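Local coordinates for alkyl hydroperoxide reductase E (Mycobacterium tuberculosis, PDB 5C04) that reduces hydrogen peroxide and organic hydroperoxides, using mycoredoxin as its reductant, and is thought to protect the bacterium against oxidative stress, at the interface of chains A and B. Numbering follows the deposited sequence. Chains: chain A/B, Putative peroxiredoxin MT2298.

Contact 1: the interface of chains A and B. Residues chain A 40, 72, 98, 112-114; chain B 74, 95, 98.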
ATOM      1  N   LEU A  40       5.780   5.250   4.737  1.00 16.56           N
ATOM      2  CA  LEU A  40       5.383   3.871   4.505  1.00 17.10           C
ATOM      3  C   LEU A  40       5.503   2.990   5.727  1.00 16.39           C
ATOM      4  O   LEU A  40       6.558   2.934   6.380  1.00 16.88           O
ATOM      5  CB  LEU A  40       6.248   3.226   3.420  1.00 18.12           C
ATOM      6  CG  LEU A  40       6.028   3.610   1.940  1.00 19.11           C
ATOM      7  CD1 LEU A  40       7.083   2.924   1.067  1.00 21.37           C
ATOM      8  CD2 LEU A  40       4.614   3.276   1.498  1.00 19.67           C
ATOM      9  N   VAL A  72      -0.035   6.456   2.836  1.00 17.04           N
ATOM     10  CA  VAL A  72      -0.741   5.941   1.656  1.00 18.13           C
ATOM     11  C   VAL A  72      -1.126   4.460   1.719  1.00 18.20           C
ATOM     12  O   VAL A  72      -1.791   3.984   0.788  1.00 19.25           O
ATOM     13  CB  VAL A  72       0.032   6.253   0.349  1.00 18.21           C
ATOM     14  CG1 VAL A  72       0.165   7.756   0.121  1.00 19.36           C
ATOM     15  CG2 VAL A  72       1.361   5.525   0.293  1.00 19.07           C
ATOM     16  N   HIS A  98      -5.080   8.103  -4.235  1.00 23.79           N
ATOM     17  CA  HIS A  98      -3.726   7.870  -3.695  1.00 22.57           C
ATOM     18  C   HIS A  98      -3.049   9.200  -3.305  1.00 23.47           C
ATOM     19  O   HIS A  98      -2.720  10.018  -4.158  1.00 25.25           O
ATOM     20  CB  HIS A  98      -2.915   7.133  -4.762  1.00 21.97           C
ATOM     21  CG  HIS A  98      -1.541   6.698  -4.340  1.00 20.92           C
ATOM     22  ND1 HIS A  98      -1.052   5.430  -4.572  1.00 20.85           N
ATOM     23  CD2 HIS A  98      -0.514   7.389  -3.789  1.00 20.45           C
ATOM     24  CE1 HIS A  98       0.199   5.349  -4.172  1.00 20.35           C
ATOM     25  NE2 HIS A  98       0.543   6.526  -3.673  1.00 20.14           N
ATOM     26  N   ALA A 112       7.823  10.006  -5.728  1.00 27.87           N
ATOM     27  CA  ALA A 112       7.872   8.715  -5.070  1.00 25.77           C
ATOM     28  C   ALA A 112       6.501   8.103  -4.751  1.00 23.81           C
ATOM     29  O   ALA A 112       6.415   6.900  -4.509  1.00 22.81           O
ATOM     30  CB  ALA A 112       8.713   8.814  -3.822  1.00 27.27           C
ATOM     31  N   GLY A 113       5.431   8.889  -4.785  1.00 21.39           N
ATOM     32  CA  GLY A 113       4.088   8.382  -4.505  1.00 20.10           C
ATOM     33  C   GLY A 113       3.792   8.155  -3.031  1.00 19.25           C
ATOM     34  O   GLY A 113       2.898   7.372  -2.665  1.00 19.66           O
ATOM     35  N   ILE A 114       4.495   8.877  -2.175  1.00 19.13           N
ATOM     36  CA  ILE A 114       4.325   8.764  -0.737  1.00 19.27           C
ATOM     37  C   ILE A 114       4.197  10.148  -0.115  1.00 20.08           C
ATOM     38  O   ILE A 114       4.656  11.137  -0.684  1.00 19.74           O
ATOM     39  CB  ILE A 114       5.532   8.031  -0.099  1.00 19.94           C
ATOM     40  CG1 ILE A 114       6.848   8.759  -0.461  1.00 21.67           C
ATOM     41  CG2 ILE A 114       5.539   6.565  -0.474  1.00 20.61           C
ATOM     42  CD1 ILE A 114       8.113   8.160   0.090  1.00 22.64           C
TER
ATOM     43  N   PRO B  74       3.400  -1.410  -2.141  1.00 15.02           N
ATOM     44  CA  PRO B  74       4.805  -1.087  -2.380  1.00 15.39           C
ATOM     45  C   PRO B  74       5.740  -2.196  -1.845  1.00 15.47           C
ATOM     46  O   PRO B  74       5.326  -3.057  -1.088  1.00 16.09           O
ATOM     47  CB  PRO B  74       4.991   0.203  -1.587  1.00 16.16           C
ATOM     48  CG  PRO B  74       4.065   0.011  -0.429  1.00 15.56           C
ATOM     49  CD  PRO B  74       2.870  -0.708  -0.966  1.00 15.65           C
ATOM     50  N   PHE B  95       2.453   0.102  -7.840  1.00 17.32           N
ATOM     51  CA  PHE B  95       2.218   1.038  -6.730  1.00 16.66           C
ATOM     52  C   PHE B  95       2.161   2.505  -7.155  1.00 18.25           C
ATOM     53  O   PHE B  95       1.297   3.258  -6.677  1.00 18.33           O
ATOM     54  CB  PHE B  95       3.304   0.839  -5.660  1.00 17.02           C
ATOM     55  CG  PHE B  95       3.332   1.901  -4.608  1.00 16.69           C
ATOM     56  CD1 PHE B  95       2.402   1.876  -3.589  1.00 16.63           C
ATOM     57  CD2 PHE B  95       4.318   2.870  -4.590  1.00 17.57           C
ATOM     58  CE1 PHE B  95       2.402   2.826  -2.601  1.00 17.88           C
ATOM     59  CE2 PHE B  95       4.325   3.859  -3.627  1.00 17.70           C
ATOM     60  CZ  PHE B  95       3.373   3.816  -2.616  1.00 17.35           C
ATOM     61  N   HIS B  98      -0.237   4.127  -9.687  1.00 21.18           N
ATOM     62  CA  HIS B  98      -1.052   3.189  -8.925  1.00 20.77           C
ATOM     63  C   HIS B  98      -1.964   2.413  -9.831  1.00 20.56           C
ATOM     64  O   HIS B  98      -2.868   2.980 -10.466  1.00 22.26           O
ATOM     65  CB  HIS B  98      -1.852   4.015  -7.906  1.00 20.99           C
ATOM     66  CG  HIS B  98      -2.716   3.243  -6.959  1.00 21.08           C
ATOM     67  ND1 HIS B  98      -2.743   3.513  -5.600  1.00 21.38           N
ATOM     68  CD2 HIS B  98      -3.603   2.245  -7.146  1.00 21.48           C
ATOM     69  CE1 HIS B  98      -3.612   2.723  -5.004  1.00 21.60           C
ATOM     70  NE2 HIS B  98      -4.143   1.934  -5.922  1.00 21.04           N
TER
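In this two-fold symmetric homodimer interface, A:His98 meets its twin B:His98 and B:Phe95 packs into chain A, joining two peroxiredoxin subunits. The imidazoles face each other, A:His98 ND1 to B:His98 ND1 at 2.8 Å in a nearly straight hydrogen bond (170° at the hydrogen), with the two rings almost perpendicular. Each ND1 lies in the plane of the opposite ring, at its edge. The far edge of A:His98 is also held: NE2 donates to A:Gly113 O at 2.7 Å, again with the acceptor in the ring plane, so the imidazole is fixed in rotation from both ends. As NE2 is already a donor and the twin bond repeats in the other subunit, a proton between the ND1 atoms may leave one ring positively charged, shared across the axis.

B:Phe95 is clamped between a histidine of the partner and a proline of its own chain. A:His98 presents CE1 to one phenyl face, 3.6 Å above the plane and toward the rim, in an edge-to-face contact with planes 61° apart. B:Pro74 CB covers the other face, over the ring centre. With CG anti to the backbone N (chi1 169°), the ring extends toward chain A. A:Val72 CG2 lies at its edge, in plane, 3.9 Å from CZ. A:Gly113 O, 3.6 Å from CZ, stands above the plane on the histidine side. Beside the sandwich, A:Leu40 and B:Pro74 run antiparallel, CD2 3.8 Å from CG.

The site is built from loops of the thioredoxin fold: A:Leu40 follows strand 32-37, A:Val72 and B:Pro74 link strand 65-71 to helix 75-85, B:Phe95 follows strand 91-93, the histidines precede helix 100-104, and A:Gly113 leads into strand 114-115.

Contact 2: the interface of chains A and B. Residues chain A 40-43; chain B 74, 76, 95.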
ATOM      1  N   LEU A  40       5.780   5.250   4.737  1.00 16.56           N
ATOM      2  CA  LEU A  40       5.383   3.871   4.505  1.00 17.10           C
ATOM      3  C   LEU A  40       5.503   2.990   5.727  1.00 16.39           C
ATOM      4  O   LEU A  40       6.558   2.934   6.380  1.00 16.88           O
ATOM      5  CB  LEU A  40       6.248   3.226   3.420  1.00 18.12           C
ATOM      6  CG  LEU A  40       6.028   3.610   1.940  1.00 19.11           C
ATOM      7  CD1 LEU A  40       7.083   2.924   1.067  1.00 21.37           C
ATOM      8  CD2 LEU A  40       4.614   3.276   1.498  1.00 19.67           C
ATOM      9  N   ALA A  41       4.429   2.226   5.994  1.00 16.26           N
ATOM     10  CA  ALA A  41       4.510   1.131   6.942  1.00 15.76           C
ATOM     11  C   ALA A  41       5.682   0.209   6.649  1.00 16.96           C
ATOM     12  O   ALA A  41       6.026  -0.015   5.490  1.00 16.67           O
ATOM     13  CB  ALA A  41       3.229   0.323   6.927  1.00 16.91           C
ATOM     14  N   PHE A  42       6.272  -0.326   7.716  1.00 16.85           N
ATOM     15  CA  PHE A  42       7.296  -1.378   7.628  1.00 19.12           C
ATOM     16  C   PHE A  42       8.556  -0.861   6.965  1.00 20.58           C
ATOM     17  O   PHE A  42       9.270  -1.641   6.261  1.00 23.95           O
ATOM     18  CB  PHE A  42       6.852  -2.607   6.841  1.00 20.60           C
ATOM     19  CG  PHE A  42       5.580  -3.229   7.294  1.00 22.32           C
ATOM     20  CD1 PHE A  42       5.501  -3.934   8.480  1.00 24.41           C
ATOM     21  CD2 PHE A  42       4.461  -3.186   6.459  1.00 26.16           C
ATOM     22  CE1 PHE A  42       4.300  -4.561   8.852  1.00 26.33           C
ATOM     23  CE2 PHE A  42       3.279  -3.797   6.843  1.00 26.46           C
ATOM     24  CZ  PHE A  42       3.211  -4.449   8.028  1.00 26.11           C
ATOM     25  N   THR A  43       8.831   0.424   7.121  1.00 18.05           N
ATOM     26  CA  THR A  43      10.129   0.982   6.786  1.00 17.07           C
ATOM     27  C   THR A  43      10.816   1.543   8.033  1.00 19.10           C
ATOM     28  O   THR A  43      10.177   1.886   9.029  1.00 17.86           O
ATOM     29  CB  THR A  43      10.057   2.039   5.657  1.00 17.39           C
ATOM     30  OG1 THR A  43       9.307   3.162   6.094  1.00 18.16           O
ATOM     31  CG2 THR A  43       9.484   1.465   4.396  1.00 17.20           C
TER
ATOM     32  N   PRO B  74       3.400  -1.410  -2.141  1.00 15.02           N
ATOM     33  CA  PRO B  74       4.805  -1.087  -2.380  1.00 15.39           C
ATOM     34  C   PRO B  74       5.740  -2.196  -1.845  1.00 15.47           C
ATOM     35  O   PRO B  74       5.326  -3.057  -1.088  1.00 16.09           O
ATOM     36  CB  PRO B  74       4.991   0.203  -1.587  1.00 16.16           C
ATOM     37  CG  PRO B  74       4.065   0.011  -0.429  1.00 15.56           C
ATOM     38  CD  PRO B  74       2.870  -0.708  -0.966  1.00 15.65           C
ATOM     39  N   PRO B  76       8.042  -2.552   0.508  1.00 15.86           N
ATOM     40  CA  PRO B  76       8.189  -2.930   1.926  1.00 15.78           C
ATOM     41  C   PRO B  76       7.028  -3.767   2.460  1.00 15.84           C
ATOM     42  O   PRO B  76       7.218  -4.621   3.324  1.00 16.07           O
ATOM     43  CB  PRO B  76       8.287  -1.565   2.650  1.00 16.74           C
ATOM     44  CG  PRO B  76       8.810  -0.645   1.583  1.00 17.75           C
ATOM     45  CD  PRO B  76       8.207  -1.102   0.295  1.00 16.57           C
ATOM     46  N   PHE B  95       2.453   0.102  -7.840  1.00 17.32           N
ATOM     47  CA  PHE B  95       2.218   1.038  -6.730  1.00 16.66           C
ATOM     48  C   PHE B  95       2.161   2.505  -7.155  1.00 18.25           C
ATOM     49  O   PHE B  95       1.297   3.258  -6.677  1.00 18.33           O
ATOM     50  CB  PHE B  95       3.304   0.839  -5.660  1.00 17.02           C
ATOM     51  CG  PHE B  95       3.332   1.901  -4.608  1.00 16.69           C
ATOM     52  CD1 PHE B  95       2.402   1.876  -3.589  1.00 16.63           C
ATOM     53  CD2 PHE B  95       4.318   2.870  -4.590  1.00 17.57           C
ATOM     54  CE1 PHE B  95       2.402   2.826  -2.601  1.00 17.88           C
ATOM     55  CE2 PHE B  95       4.325   3.859  -3.627  1.00 17.70           C
ATOM     56  CZ  PHE B  95       3.373   3.816  -2.616  1.00 17.35           C
TER
HETATM   57  O   HOH W   1       9.651  -4.101   4.832  1.00 23.38           O
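The pyrrolidine ring of B:Pro76 packs against A:Leu40 and A:Thr43, forming the apolar centre of a patch beside the peroxiredoxin active-site motif PxxxTxxC. A:Leu40 to A:Thr43 belong to that motif, which ends at the active-site A:Cys46. B:Pro76 touches the threonine by its methyl branch: A:Thr43 CG2 lies 3.6 Å from B:Pro76 CG, the two side chains meeting at a slant, with CB of the proline almost as near. A:Leu40 comes in at about a right angle and puts its CD1 methyl 4.0 Å from the same CG. Its other methyl, CD2, is turned to B:Pro74, so the fork of the leucine is divided between two prolines of the partner.

One threonine thus serves two surroundings. With chi1 at 65°, its hydroxyl is set between the backbone N and the carbonyl carbon, while CG2 points across the interface. That hydroxyl, OG1, donates to A:Leu40 O at 2.8 Å, with the donor tilted 18° from the carbonyl plane, and ties the motif loop back on itself. In this family the threonine hydroxyl is a conserved part of the peroxide-binding site; the packing on its methyl side may help to hold it in place.

Farther out, the carbonyl oxygen of A:Phe42 makes a van der Waals contact with the proline, A:Phe42 O lying 3.7 Å from B:Pro76 CB. At the polar rim, water 1 joins the subunits through backbone groups: it is 2.9 Å from A:Phe42 O and also 2.9 Å from B:Pro76 O, the carbonyl of a residue in the first turn of helix 75-85.

Contact 1 and contact 2 have centres about 8 Å apart and share A:Leu40, B:Pro74 and B:Phe95, so they form one continuous strip of the dimer interface. The B:Pro74 end of the strand-to-helix loop bridges the histidine-aromatic region and the motif loop. Contact 2 lies nearer the active-site A:Cys46, about 8 Å from its centre against 12 Å for contact 1. Because two-fold symmetry repeats both patches with the chains exchanged, each subunit borders the catalytic loop of the other, and dimer formation could therefore influence the shape of both active sites.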